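Local coordinates for protein serine--tRNA ligase, cytoplasmic (Candida albicans, PDB 3QO8) that catalyses the ATP-dependent attachment of serine to tRNA(Ser), activating the amino acid as seryl-adenylate before passing it to the acceptor end of the tRNA, at residues E325-L330 with T404-E409; P333-G338 with D353-F358; P359-Y364 with I415-Q420. All coordinates share one frame; numbering follows the deposited sequence.

Contact 1: E325-L330 with T404-E409; sequences EFYQSL and TLSATE. With SSA (5'-O-(N-(L-seryl)-sulfamoyl)adenosine), chain B; SSA (5'-O-(N-(L-seryl)-sulfamoyl)adenosine), chain D.
The phenol of Tyr327, on a helix, reaches a main-chain carbonyl where a strand of the class II synthetase sheet is broken by a classic beta bulge. Leu405 and Ser406 are the two bulged residues, both facing Ile301 of the neighbouring strand, and the chain turns a corner at Leu405, whose carbonyl meets Tyr327 of helix 312-329. Tyr327 OH donates to Leu405 O at 2.6 Å, in the carbonyl plane and on a lone pair, with a C=O...O angle of 140°. The same hydroxyl accepts a hydrogen bond from a water that in turn takes the N-H of Ala407, just past the bulge, giving the phenol oxygen a second, indirect hold.

Beside it, Phe326 and Leu405 supply the apolar half of the contact, their side chains crossing at about a right angle. Leu405 CD2 lies over one face of the Phe326 ring, 4.2 Å from its centroid and displaced toward the rim, while CD1 packs on Phe326 CB at 3.7 Å. With CG anti to the backbone N (chi1 -176°), the Phe326 ring lies against Leu405, and its CE2 meets Ser406 CB obliquely. The hydroxyl of Ser406 has its polar partner in Thr411, on the helix that follows.

The bulge borders the active site. Thr404, just before it, contacts the seryl part of the bound analogue, consistent with a role in serine binding, and Ala407, at the N-cap of helix 408-419, rests its CB 3.4 Å from C1' of the seryl-adenylate analogue. Thr404 OG1 donates to the analogue's seryl hydroxyl OG at 2.6 Å.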
loop_
_atom_site.group_PDB
_atom_site.type_symbol
_atom_site.label_atom_id
_atom_site.label_comp_id
_atom_site.label_asym_id
_atom_site.label_seq_id
_atom_site.Cartn_x
_atom_site.Cartn_y
_atom_site.Cartn_z
ATOM N N GLU A 325 -11.844 -2.240 -25.950
ATOM C CA GLU A 325 -10.890 -3.055 -26.683
ATOM C C GLU A 325 -10.157 -4.000 -25.733
ATOM O O GLU A 325 -9.956 -5.179 -26.035
ATOM C CB GLU A 325 -9.900 -2.173 -27.449
ATOM C CG GLU A 325 -8.916 -2.957 -28.295
ATOM C CD GLU A 325 -7.842 -2.076 -28.947
ATOM O OE1 GLU A 325 -7.938 -0.829 -28.857
ATOM O OE2 GLU A 325 -6.897 -2.642 -29.538
ATOM N N PHE A 326 -9.760 -3.487 -24.575
ATOM C CA PHE A 326 -9.110 -4.317 -23.566
ATOM C C PHE A 326 -9.991 -5.517 -23.167
ATOM O O PHE A 326 -9.515 -6.659 -23.155
ATOM C CB PHE A 326 -8.741 -3.464 -22.340
ATOM C CG PHE A 326 -7.971 -4.217 -21.266
ATOM C CD1 PHE A 326 -6.603 -4.408 -21.370
ATOM C CD2 PHE A 326 -8.633 -4.730 -20.155
ATOM C CE1 PHE A 326 -5.896 -5.088 -20.381
ATOM C CE2 PHE A 326 -7.939 -5.420 -19.167
ATOM C CZ PHE A 326 -6.570 -5.605 -19.282
ATOM N N TYR A 327 -11.265 -5.279 -22.843
ATOM C CA TYR A 327 -12.137 -6.395 -22.446
ATOM C C TYR A 327 -12.471 -7.323 -23.602
ATOM O O TYR A 327 -12.606 -8.542 -23.426
ATOM C CB TYR A 327 -13.379 -5.911 -21.669
ATOM C CG TYR A 327 -12.888 -5.381 -20.359
ATOM C CD1 TYR A 327 -12.573 -6.246 -19.329
ATOM C CD2 TYR A 327 -12.623 -4.030 -20.189
ATOM C CE1 TYR A 327 -12.043 -5.777 -18.136
ATOM C CE2 TYR A 327 -12.092 -3.551 -18.995
ATOM C CZ TYR A 327 -11.805 -4.430 -17.980
ATOM O OH TYR A 327 -11.259 -3.966 -16.796
ATOM N N GLN A 328 -12.570 -6.759 -24.797
ATOM C CA GLN A 328 -12.761 -7.604 -25.970
ATOM C C GLN A 328 -11.581 -8.554 -26.125
ATOM O O GLN A 328 -11.756 -9.726 -26.472
ATOM C CB GLN A 328 -12.919 -6.757 -27.227
ATOM C CG GLN A 328 -14.225 -6.018 -27.264
ATOM C CD GLN A 328 -14.419 -5.293 -28.565
ATOM O OE1 GLN A 328 -13.810 -5.648 -29.572
ATOM N NE2 GLN A 328 -15.269 -4.270 -28.557
ATOM N N SER A 329 -10.385 -8.046 -25.846
ATOM C CA SER A 329 -9.158 -8.830 -25.997
ATOM C C SER A 329 -9.097 -9.970 -24.978
ATOM O O SER A 329 -8.407 -10.969 -25.184
ATOM C CB SER A 329 -7.921 -7.929 -25.877
ATOM O OG SER A 329 -7.541 -7.745 -24.525
ATOM N N LEU A 330 -9.833 -9.823 -23.881
ATOM C CA LEU A 330 -9.920 -10.879 -22.880
ATOM C C LEU A 330 -11.127 -11.780 -23.113
ATOM O O LEU A 330 -11.327 -12.752 -22.385
ATOM C CB LEU A 330 -10.007 -10.279 -21.473
ATOM C CG LEU A 330 -8.749 -9.587 -20.949
ATOM C CD1 LEU A 330 -9.068 -8.713 -19.727
ATOM C CD2 LEU A 330 -7.711 -10.644 -20.608
ATOM N N THR A 404 -11.049 3.695 -15.590
ATOM C CA THR A 404 -10.456 2.415 -15.269
ATOM C C THR A 404 -9.994 1.760 -16.569
ATOM O O THR A 404 -10.701 1.812 -17.566
ATOM C CB THR A 404 -11.486 1.480 -14.636
ATOM O OG1 THR A 404 -12.218 2.186 -13.624
ATOM C CG2 THR A 404 -10.798 0.252 -14.047
ATOM N N LEU A 405 -8.810 1.157 -16.573
ATOM C CA LEU A 405 -8.531 0.158 -17.594
ATOM C C LEU A 405 -8.860 -1.201 -16.989
ATOM O O LEU A 405 -9.773 -1.875 -17.442
ATOM C CB LEU A 405 -7.078 0.189 -18.096
ATOM C CG LEU A 405 -6.886 -0.885 -19.180
ATOM C CD1 LEU A 405 -7.503 -0.445 -20.517
ATOM C CD2 LEU A 405 -5.443 -1.285 -19.364
ATOM N N SER A 406 -8.133 -1.594 -15.945
ATOM C CA SER A 406 -8.467 -2.825 -15.224
ATOM C C SER A 406 -8.201 -2.719 -13.734
ATOM O O SER A 406 -7.066 -2.488 -13.321
ATOM C CB SER A 406 -7.706 -4.029 -15.786
ATOM O OG SER A 406 -7.999 -5.212 -15.040
ATOM N N ALA A 407 -9.259 -2.857 -12.937
ATOM C CA ALA A 407 -9.112 -3.134 -11.517
ATOM C C ALA A 407 -8.851 -4.629 -11.456
ATOM O O ALA A 407 -9.727 -5.432 -11.770
ATOM C CB ALA A 407 -10.379 -2.776 -10.775
ATOM N N THR A 408 -7.630 -5.019 -11.105
ATOM C CA THR A 408 -7.181 -6.357 -11.476
ATOM C C THR A 408 -7.862 -7.501 -10.704
ATOM O O THR A 408 -8.232 -8.520 -11.298
ATOM C CB THR A 408 -5.631 -6.484 -11.412
ATOM O OG1 THR A 408 -5.190 -6.217 -10.078
ATOM C CG2 THR A 408 -4.968 -5.449 -12.355
ATOM N N GLU A 409 -8.004 -7.360 -9.395
ATOM C CA GLU A 409 -8.647 -8.426 -8.624
ATOM C C GLU A 409 -10.097 -8.632 -9.113
ATOM O O GLU A 409 -10.547 -9.771 -9.274
ATOM C CB GLU A 409 -8.618 -8.138 -7.120
ATOM C CG GLU A 409 -7.263 -8.531 -6.428
ATOM C CD GLU A 409 -6.179 -7.457 -6.529
ATOM O OE1 GLU A 409 -6.428 -6.395 -7.125
ATOM O OE2 GLU A 409 -5.056 -7.687 -6.010
HETATM N N10 SSA B . -10.390 6.637 -10.958
HETATM C CA SSA B . -11.718 6.124 -11.286
HETATM C CB SSA B . -11.659 5.306 -12.575
HETATM O OG SSA B . -10.951 4.070 -12.357
HETATM C C9 SSA B . -12.244 5.277 -10.162
HETATM O O9 SSA B . -11.552 5.000 -9.190
HETATM N N8 SSA B . -13.495 4.847 -10.293
HETATM S S1 SSA B . -14.125 3.701 -9.368
HETATM O O1S SSA B . -14.346 4.124 -8.015
HETATM O O2S SSA B . -15.355 3.278 -9.953
HETATM O "O5'" SSA B . -13.193 2.474 -9.365
HETATM C "C5'" SSA B . -12.740 1.897 -10.577
HETATM C "C4'" SSA B . -12.923 0.377 -10.514
HETATM O "O4'" SSA B . -12.205 -0.231 -9.434
HETATM C "C3'" SSA B . -14.355 -0.059 -10.296
HETATM O "O3'" SSA B . -15.089 0.039 -11.525
HETATM C "C2'" SSA B . -14.150 -1.492 -9.818
HETATM O "O2'" SSA B . -13.884 -2.360 -10.936
HETATM C "C1'" SSA B . -12.873 -1.402 -8.983
HETATM N N9 SSA B . -13.206 -1.260 -7.550
HETATM C C8 SSA B . -13.769 -0.198 -6.952
HETATM N N7 SSA B . -13.920 -0.471 -5.639
HETATM C C5 SSA B . -13.437 -1.710 -5.428
HETATM C C6 SSA B . -13.314 -2.503 -4.303
HETATM N N6 SSA B . -13.748 -2.028 -3.116
HETATM N N1 SSA B . -12.766 -3.735 -4.415
HETATM C C2 SSA B . -12.344 -4.187 -5.602
HETATM N N3 SSA B . -12.439 -3.436 -6.707
HETATM C C4 SSA B . -12.994 -2.204 -6.639
HETATM N N10 SSA D . -11.651 -13.195 -32.916
HETATM C CA SSA D . -10.875 -14.247 -32.289
HETATM C CB SSA D . -9.454 -13.740 -32.060
HETATM O OG SSA D . -8.681 -14.730 -31.370
HETATM C C9 SSA D . -11.507 -14.629 -30.978
HETATM O O9 SSA D . -11.043 -15.534 -30.304
HETATM N N8 SSA D . -12.577 -13.928 -30.606
HETATM S S1 SSA D . -13.235 -14.119 -29.153
HETATM O O1S SSA D . -14.152 -13.039 -28.913
HETATM O O2S SSA D . -13.923 -15.382 -29.094
HETATM O "O5'" SSA D . -12.117 -14.114 -28.095
HETATM C "C5'" SSA D . -11.563 -12.898 -27.597
HETATM C "C4'" SSA D . -10.238 -13.227 -26.917
HETATM O "O4'" SSA D . -10.452 -13.883 -25.664
HETATM C "C3'" SSA D . -9.403 -14.183 -27.753
HETATM O "O3'" SSA D . -8.429 -13.472 -28.524
HETATM C "C2'" SSA D . -8.721 -15.083 -26.747
HETATM O "O2'" SSA D . -7.426 -14.574 -26.436
HETATM C "C1'" SSA D . -9.585 -15.010 -25.503
HETATM N N9 SSA D . -10.354 -16.274 -25.433
HETATM C C8 SSA D . -11.653 -16.454 -25.734
HETATM N N7 SSA D . -11.957 -17.762 -25.551
HETATM C C5 SSA D . -10.837 -18.396 -25.139
HETATM C C6 SSA D . -10.542 -19.710 -24.797
HETATM N N6 SSA D . -11.494 -20.679 -24.843
HETATM N N1 SSA D . -9.280 -20.016 -24.419
HETATM C C2 SSA D . -8.325 -19.077 -24.361
HETATM N N3 SSA D . -8.584 -17.803 -24.682
HETATM C C4 SSA D . -9.830 -17.447 -25.075
HETATM O O HOH W 1 -11.726 -3.709 -14.070
#

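Contact 2: P333-G338 with D353-F358; sequences PYRVVG and DLEAWF
Strands 334-338 and 353-358 run antiparallel, their short axes 4.6 Å apart at closest approach and 155° between their directions. Arg335 with Glu355 and Val337 with Asp353 are hydrogen-bonded pairs, each closed by two reciprocal N-H...O bonds; Tyr334 with Ala356 and Val336 with Leu354 are the non-hydrogen-bonded pairs between and beyond them. Trp357 N adds one more bond to Pro333 O.

The two faces of this pairing differ in chemistry. On the face of Arg335, a salt bridge joins directly paired residues: NE meets Glu355 OE1 at 2.7 Å and NH2 meets the same oxygen at 2.9 Å, both in the guanidinium plane. One carboxylate oxygen therefore receives two donors side-on, with the guanidinium and carboxylate planes 30° apart. Val337 CG2 packs against Glu355 CD at 3.9 Å, lining the carboxylate with a methyl group.

On the other face, Leu354 reaches diagonally to Tyr334. Its CD1 lies over the tyrosine ring, 3.9 Å from the centroid in a CH-pi contact, and CD2 touches Tyr334 CB. Helix 312-329 covers this side through Tyr327 and Glu324, and the hydroxyl of Tyr334 is hydrogen-bonded to Gln328 and Glu324.

Asp353 bonds through OD1 to Ser369, a magnesium ligand, and so stands in the second shell of the metal site. The pair forms a beta hairpin within the mainly antiparallel sheet characteristic of the class II aminoacyl-tRNA synthetase catalytic core.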
loop_
_atom_site.group_PDB
_atom_site.type_symbol
_atom_site.label_atom_id
_atom_site.label_comp_id
_atom_site.label_asym_id
_atom_site.label_seq_id
_atom_site.Cartn_x
_atom_site.Cartn_y
_atom_site.Cartn_z
ATOM N N PRO A 333 -17.773 -10.739 -22.162
ATOM C CA PRO A 333 -18.963 -10.015 -22.635
ATOM C C PRO A 333 -19.206 -8.828 -21.723
ATOM O O PRO A 333 -18.936 -8.941 -20.533
ATOM C CB PRO A 333 -20.113 -11.030 -22.457
ATOM C CG PRO A 333 -19.470 -12.345 -22.150
ATOM C CD PRO A 333 -18.115 -12.040 -21.556
ATOM N N TYR A 334 -19.707 -7.714 -22.252
ATOM C CA TYR A 334 -19.954 -6.551 -21.409
ATOM C C TYR A 334 -21.036 -5.672 -22.000
ATOM O O TYR A 334 -21.460 -5.879 -23.132
ATOM C CB TYR A 334 -18.665 -5.727 -21.212
ATOM C CG TYR A 334 -18.122 -5.170 -22.514
ATOM C CD1 TYR A 334 -18.652 -4.014 -23.072
ATOM C CD2 TYR A 334 -17.088 -5.812 -23.192
ATOM C CE1 TYR A 334 -18.172 -3.512 -24.294
ATOM C CE2 TYR A 334 -16.598 -5.317 -24.404
ATOM C CZ TYR A 334 -17.154 -4.176 -24.949
ATOM O OH TYR A 334 -16.677 -3.692 -26.140
ATOM N N ARG A 335 -21.484 -4.696 -21.221
ATOM C CA ARG A 335 -22.270 -3.598 -21.754
ATOM C C ARG A 335 -21.678 -2.288 -21.253
ATOM O O ARG A 335 -21.059 -2.251 -20.192
ATOM C CB ARG A 335 -23.735 -3.706 -21.321
ATOM C CG ARG A 335 -23.952 -3.682 -19.814
ATOM C CD ARG A 335 -25.459 -3.702 -19.471
ATOM N NE ARG A 335 -25.695 -3.504 -18.040
ATOM C CZ ARG A 335 -26.836 -3.794 -17.412
ATOM N NH1 ARG A 335 -27.861 -4.299 -18.083
ATOM N NH2 ARG A 335 -26.955 -3.575 -16.106
ATOM N N VAL A 336 -21.856 -1.228 -22.028
ATOM C CA VAL A 336 -21.474 0.125 -21.607
ATOM C C VAL A 336 -22.746 0.914 -21.311
ATOM O O VAL A 336 -23.684 0.945 -22.132
ATOM C CB VAL A 336 -20.671 0.830 -22.706
ATOM C CG1 VAL A 336 -20.320 2.271 -22.291
ATOM C CG2 VAL A 336 -19.395 0.041 -23.010
ATOM N N VAL A 337 -22.791 1.536 -20.140
ATOM C CA VAL A 337 -23.981 2.268 -19.718
ATOM C C VAL A 337 -23.681 3.710 -19.352
ATOM O O VAL A 337 -22.663 4.006 -18.726
ATOM C CB VAL A 337 -24.700 1.566 -18.531
ATOM C CG1 VAL A 337 -25.148 0.160 -18.937
ATOM C CG2 VAL A 337 -23.795 1.490 -17.312
ATOM N N GLY A 338 -24.582 4.605 -19.738
ATOM C CA GLY A 338 -24.468 6.009 -19.399
ATOM C C GLY A 338 -25.121 6.255 -18.054
ATOM O O GLY A 338 -26.339 6.168 -17.918
ATOM N N ASP A 353 -20.039 3.581 -17.492
ATOM C CA ASP A 353 -19.467 2.410 -16.850
ATOM C C ASP A 353 -19.449 1.267 -17.861
ATOM O O ASP A 353 -20.361 1.135 -18.692
ATOM C CB ASP A 353 -20.287 1.985 -15.624
ATOM C CG ASP A 353 -20.032 2.861 -14.402
ATOM O OD1 ASP A 353 -19.317 3.886 -14.510
ATOM O OD2 ASP A 353 -20.573 2.523 -13.329
ATOM N N LEU A 354 -18.398 0.461 -17.816
ATOM C CA LEU A 354 -18.397 -0.798 -18.533
ATOM C C LEU A 354 -18.690 -1.831 -17.459
ATOM O O LEU A 354 -18.008 -1.894 -16.435
ATOM C CB LEU A 354 -17.052 -1.069 -19.229
ATOM C CG LEU A 354 -16.984 -2.346 -20.085
ATOM C CD1 LEU A 354 -16.039 -2.185 -21.267
ATOM C CD2 LEU A 354 -16.601 -3.563 -19.255
ATOM N N GLU A 355 -19.743 -2.600 -17.683
ATOM C CA GLU A 355 -20.169 -3.647 -16.768
ATOM C C GLU A 355 -20.061 -4.969 -17.505
ATOM O O GLU A 355 -20.669 -5.153 -18.566
ATOM C CB GLU A 355 -21.623 -3.414 -16.329
ATOM C CG GLU A 355 -21.916 -2.010 -15.773
ATOM C CD GLU A 355 -23.385 -1.853 -15.400
ATOM O OE1 GLU A 355 -24.233 -2.481 -16.068
ATOM O OE2 GLU A 355 -23.691 -1.128 -14.435
ATOM N N ALA A 356 -19.278 -5.887 -16.951
ATOM C CA ALA A 356 -18.989 -7.139 -17.634
ATOM C C ALA A 356 -19.955 -8.206 -17.146
ATOM O O ALA A 356 -20.444 -8.142 -16.021
ATOM C CB ALA A 356 -17.551 -7.582 -17.363
ATOM N N TRP A 357 -20.216 -9.187 -18.001
ATOM C CA TRP A 357 -21.124 -10.266 -17.658
ATOM C C TRP A 357 -20.463 -11.275 -16.729
ATOM O O TRP A 357 -19.406 -11.813 -17.039
ATOM C CB TRP A 357 -21.611 -10.965 -18.932
ATOM C CG TRP A 357 -22.605 -12.080 -18.690
ATOM C CD1 TRP A 357 -22.405 -13.426 -18.873
ATOM C CD2 TRP A 357 -23.958 -11.935 -18.231
ATOM N NE1 TRP A 357 -23.562 -14.124 -18.556
ATOM C CE2 TRP A 357 -24.523 -13.229 -18.163
ATOM C CE3 TRP A 357 -24.750 -10.834 -17.881
ATOM C CZ2 TRP A 357 -25.838 -13.448 -17.750
ATOM C CZ3 TRP A 357 -26.056 -11.052 -17.479
ATOM C CH2 TRP A 357 -26.589 -12.350 -17.420
ATOM N N PHE A 358 -21.096 -11.525 -15.586
ATOM C CA PHE A 358 -20.669 -12.575 -14.678
ATOM C C PHE A 358 -21.687 -13.722 -14.802
ATOM O O PHE A 358 -22.797 -13.631 -14.273
ATOM C CB PHE A 358 -20.626 -12.040 -13.234
ATOM C CG PHE A 358 -19.367 -11.252 -12.893
ATOM C CD1 PHE A 358 -19.074 -10.049 -13.532
ATOM C CD2 PHE A 358 -18.495 -11.711 -11.917
ATOM C CE1 PHE A 358 -17.917 -9.321 -13.209
ATOM C CE2 PHE A 358 -17.343 -11.005 -11.591
ATOM C CZ PHE A 358 -17.043 -9.801 -12.243
#

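Contact 3: P359-Y364 with I415-Q420; sequences PFQQEY and ILENYQ. With SSA (5'-O-(N-(L-seryl)-sulfamoyl)adenosine), chain D.
A polar docking of a loop onto the C-terminal part of helix 408-419 joins residues 359-364 to 415-420, Pro359, Phe360 and Gln361 meeting Glu417 and Asn418 at the edge of the catalytic core. The loop links sheet strands 350-358 and 363-372, where Gln362 and Glu363 form a G1 beta bulge opposite Phe358.

Glu417 is the centre of the contact. Its chain is extended beyond CG (chi2 -164°), which carries the carboxylate out to the loop, where each oxygen finds a donor. OE1 accepts the backbone N-H of Phe360 at 3.0 Å, the nitrogen coming from above the carboxylate plane and the bond bent to 140°. OE2 takes Gln361 NE2 at 2.9 Å on its syn lone pair, in a straighter bond of 166°. The glutamine amide and the carboxylate are nearly coplanar; the Gln361 chain is bent at chi2, and NE2 does the touching.

Next to Glu417, Pro359 fits against the helix: CD packs on Glu417 CB at 3.7 Å, and CG touches Asn418 OD1 at 3.3 Å. Asn418 bonds through ND2 to Trp357 O and through OD1 to Ala144 N. One residue further on, Tyr419 lies beside the adenine of a bound adenylate analogue, its hydroxyl bonded to Leu330 O.

Glu417 OE2 also accepts from the backbone of His154, at the start of helix 154-160. A buried carboxylate held by three N-H donors, none of them a cationic side chain, would probably be stabilised in its ionised form by the N-H dipoles of the loop and of the start of helix 154-160.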
loop_
_atom_site.group_PDB
_atom_site.type_symbol
_atom_site.label_atom_id
_atom_site.label_comp_id
_atom_site.label_asym_id
_atom_site.label_seq_id
_atom_site.Cartn_x
_atom_site.Cartn_y
_atom_site.Cartn_z
ATOM N N PRO A 359 -21.320 -14.803 -15.510
ATOM C CA PRO A 359 -22.356 -15.791 -15.850
ATOM C C PRO A 359 -22.871 -16.603 -14.665
ATOM O O PRO A 359 -23.995 -17.081 -14.744
ATOM C CB PRO A 359 -21.673 -16.694 -16.879
ATOM C CG PRO A 359 -20.191 -16.558 -16.574
ATOM C CD PRO A 359 -20.015 -15.126 -16.122
ATOM N N PHE A 360 -22.092 -16.764 -13.594
ATOM C CA PHE A 360 -22.623 -17.490 -12.454
ATOM C C PHE A 360 -23.662 -16.619 -11.766
ATOM O O PHE A 360 -24.738 -17.078 -11.427
ATOM C CB PHE A 360 -21.551 -17.885 -11.429
ATOM C CG PHE A 360 -22.136 -18.504 -10.186
ATOM C CD1 PHE A 360 -22.446 -19.852 -10.152
ATOM C CD2 PHE A 360 -22.433 -17.725 -9.078
ATOM C CE1 PHE A 360 -23.023 -20.425 -9.013
ATOM C CE2 PHE A 360 -23.008 -18.286 -7.938
ATOM C CZ PHE A 360 -23.304 -19.646 -7.912
ATOM N N GLN A 361 -23.306 -15.362 -11.553
ATOM C CA GLN A 361 -24.182 -14.383 -10.926
ATOM C C GLN A 361 -25.369 -14.142 -11.843
ATOM O O GLN A 361 -26.442 -13.747 -11.406
ATOM C CB GLN A 361 -23.407 -13.072 -10.741
ATOM C CG GLN A 361 -21.962 -13.258 -10.216
ATOM C CD GLN A 361 -21.923 -13.538 -8.720
ATOM O OE1 GLN A 361 -22.700 -12.960 -7.957
ATOM N NE2 GLN A 361 -21.035 -14.441 -8.298
ATOM N N GLN A 362 -25.146 -14.386 -13.129
ATOM C CA GLN A 362 -26.082 -14.029 -14.182
ATOM C C GLN A 362 -26.448 -12.540 -14.113
ATOM O O GLN A 362 -27.611 -12.178 -14.196
ATOM C CB GLN A 362 -27.334 -14.920 -14.129
ATOM C CG GLN A 362 -27.039 -16.422 -14.258
ATOM C CD GLN A 362 -28.258 -17.286 -13.967
ATOM O OE1 GLN A 362 -29.200 -17.339 -14.765
ATOM N NE2 GLN A 362 -28.249 -17.964 -12.820
ATOM N N GLU A 363 -25.440 -11.684 -13.966
ATOM C CA GLU A 363 -25.649 -10.243 -13.908
ATOM C C GLU A 363 -24.456 -9.544 -14.525
ATOM O O GLU A 363 -23.336 -10.044 -14.458
ATOM C CB GLU A 363 -25.729 -9.774 -12.460
ATOM C CG GLU A 363 -26.864 -10.350 -11.659
ATOM C CD GLU A 363 -26.800 -9.919 -10.209
ATOM O OE1 GLU A 363 -26.048 -8.965 -9.912
ATOM O OE2 GLU A 363 -27.495 -10.535 -9.369
ATOM N N TYR A 364 -24.699 -8.378 -15.101
ATOM C CA TYR A 364 -23.633 -7.469 -15.469
ATOM C C TYR A 364 -23.123 -6.780 -14.213
ATOM O O TYR A 364 -23.916 -6.289 -13.408
ATOM C CB TYR A 364 -24.163 -6.412 -16.428
ATOM C CG TYR A 364 -24.385 -6.907 -17.841
ATOM C CD1 TYR A 364 -23.301 -7.163 -18.683
ATOM C CD2 TYR A 364 -25.674 -7.077 -18.347
ATOM C CE1 TYR A 364 -23.495 -7.596 -19.979
ATOM C CE2 TYR A 364 -25.881 -7.513 -19.647
ATOM C CZ TYR A 364 -24.786 -7.766 -20.458
ATOM O OH TYR A 364 -24.954 -8.185 -21.747
ATOM N N ILE A 415 -12.929 -13.080 -15.185
ATOM C CA ILE A 415 -12.218 -14.135 -15.885
ATOM C C ILE A 415 -12.552 -15.504 -15.303
ATOM O O ILE A 415 -12.850 -16.452 -16.038
ATOM C CB ILE A 415 -10.686 -13.892 -15.827
ATOM C CG1 ILE A 415 -10.328 -12.693 -16.726
ATOM C CG2 ILE A 415 -9.926 -15.159 -16.245
ATOM C CD1 ILE A 415 -8.927 -12.173 -16.554
ATOM N N LEU A 416 -12.479 -15.616 -13.984
ATOM C CA LEU A 416 -12.760 -16.893 -13.328
ATOM C C LEU A 416 -14.124 -17.441 -13.738
ATOM O O LEU A 416 -14.253 -18.629 -14.060
ATOM C CB LEU A 416 -12.702 -16.749 -11.814
ATOM C CG LEU A 416 -11.313 -16.406 -11.241
ATOM C CD1 LEU A 416 -11.387 -16.153 -9.753
ATOM C CD2 LEU A 416 -10.308 -17.504 -11.536
ATOM N N GLU A 417 -15.159 -16.606 -13.718
ATOM C CA GLU A 417 -16.484 -17.152 -14.025
ATOM C C GLU A 417 -16.602 -17.495 -15.505
ATOM O O GLU A 417 -17.255 -18.471 -15.867
ATOM C CB GLU A 417 -17.624 -16.234 -13.558
ATOM C CG GLU A 417 -17.647 -16.048 -12.041
ATOM C CD GLU A 417 -18.956 -15.486 -11.514
ATOM O OE1 GLU A 417 -19.881 -15.228 -12.317
ATOM O OE2 GLU A 417 -19.060 -15.318 -10.283
ATOM N N ASN A 418 -15.933 -16.724 -16.359
ATOM C CA ASN A 418 -16.054 -16.931 -17.806
ATOM C C ASN A 418 -15.064 -17.927 -18.429
ATOM O O ASN A 418 -15.217 -18.316 -19.581
ATOM C CB ASN A 418 -15.989 -15.589 -18.545
ATOM C CG ASN A 418 -17.297 -14.819 -18.459
ATOM O OD1 ASN A 418 -18.310 -15.255 -19.005
ATOM N ND2 ASN A 418 -17.281 -13.666 -17.775
ATOM N N TYR A 419 -14.049 -18.329 -17.673
ATOM C CA TYR A 419 -13.015 -19.208 -18.215
ATOM C C TYR A 419 -12.987 -20.542 -17.493
ATOM O O TYR A 419 -12.116 -21.365 -17.741
ATOM C CB TYR A 419 -11.630 -18.534 -18.204
ATOM C CG TYR A 419 -11.394 -17.646 -19.409
ATOM C CD1 TYR A 419 -11.922 -16.359 -19.463
ATOM C CD2 TYR A 419 -10.652 -18.096 -20.494
ATOM C CE1 TYR A 419 -11.719 -15.539 -20.573
ATOM C CE2 TYR A 419 -10.441 -17.281 -21.616
ATOM C CZ TYR A 419 -10.983 -16.004 -21.643
ATOM O OH TYR A 419 -10.786 -15.186 -22.742
ATOM N N GLN A 420 -13.960 -20.755 -16.614
ATOM C CA GLN A 420 -14.056 -22.007 -15.886
ATOM C C GLN A 420 -14.534 -23.115 -16.810
ATOM O O GLN A 420 -15.229 -22.869 -17.794
ATOM C CB GLN A 420 -15.022 -21.885 -14.694
ATOM C CG GLN A 420 -16.503 -21.827 -15.067
ATOM C CD GLN A 420 -17.395 -21.648 -13.844
ATOM O OE1 GLN A 420 -17.562 -22.574 -13.049
ATOM N NE2 GLN A 420 -17.947 -20.449 -13.675
HETATM N N10 SSA D . -11.651 -13.195 -32.916
HETATM C CA SSA D . -10.875 -14.247 -32.289
HETATM C CB SSA D . -9.454 -13.740 -32.060
HETATM O OG SSA D . -8.681 -14.730 -31.370
HETATM C C9 SSA D . -11.507 -14.629 -30.978
HETATM O O9 SSA D . -11.043 -15.534 -30.304
HETATM N N8 SSA D . -12.577 -13.928 -30.606
HETATM S S1 SSA D . -13.235 -14.119 -29.153
HETATM O O1S SSA D . -14.152 -13.039 -28.913
HETATM O O2S SSA D . -13.923 -15.382 -29.094
HETATM O "O5'" SSA D . -12.117 -14.114 -28.095
HETATM C "C5'" SSA D . -11.563 -12.898 -27.597
HETATM C "C4'" SSA D . -10.238 -13.227 -26.917
HETATM O "O4'" SSA D . -10.452 -13.883 -25.664
HETATM C "C3'" SSA D . -9.403 -14.183 -27.753
HETATM O "O3'" SSA D . -8.429 -13.472 -28.524
HETATM C "C2'" SSA D . -8.721 -15.083 -26.747
HETATM O "O2'" SSA D . -7.426 -14.574 -26.436
HETATM C "C1'" SSA D . -9.585 -15.010 -25.503
HETATM N N9 SSA D . -10.354 -16.274 -25.433
HETATM C C8 SSA D . -11.653 -16.454 -25.734
HETATM N N7 SSA D . -11.957 -17.762 -25.551
HETATM C C5 SSA D . -10.837 -18.396 -25.139
HETATM C C6 SSA D . -10.542 -19.710 -24.797
HETATM N N6 SSA D . -11.494 -20.679 -24.843
HETATM N N1 SSA D . -9.280 -20.016 -24.419
HETATM C C2 SSA D . -8.325 -19.077 -24.361
HETATM N N3 SSA D . -8.584 -17.803 -24.682
HETATM C C4 SSA D . -9.830 -17.447 -25.075
#

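Overall arrangement
All three contacts attach to one mainly antiparallel sheet of the catalytic core. Contact 2 lies within the sheet and is built mainly of main-chain bonds. Contact 1 sets a helix against the sheet through a tyrosine donating to a backbone carbonyl; contact 3 joins a helix to the loop between two strands through a glutamate accepting from a backbone N-H and a glutamine amide. Contacts 1 and 3 share helix 408-419, toward its start and its C-terminal part, and are joined where Tyr419 OH meets Leu330 O. Tyr327 packs on Tyr334 and Leu354, linking contacts 1 and 2. Contact 1 is wholly buried, contact 2 has a partly exposed salt bridge, and contact 3 includes partly exposed Phe360 and Gln361.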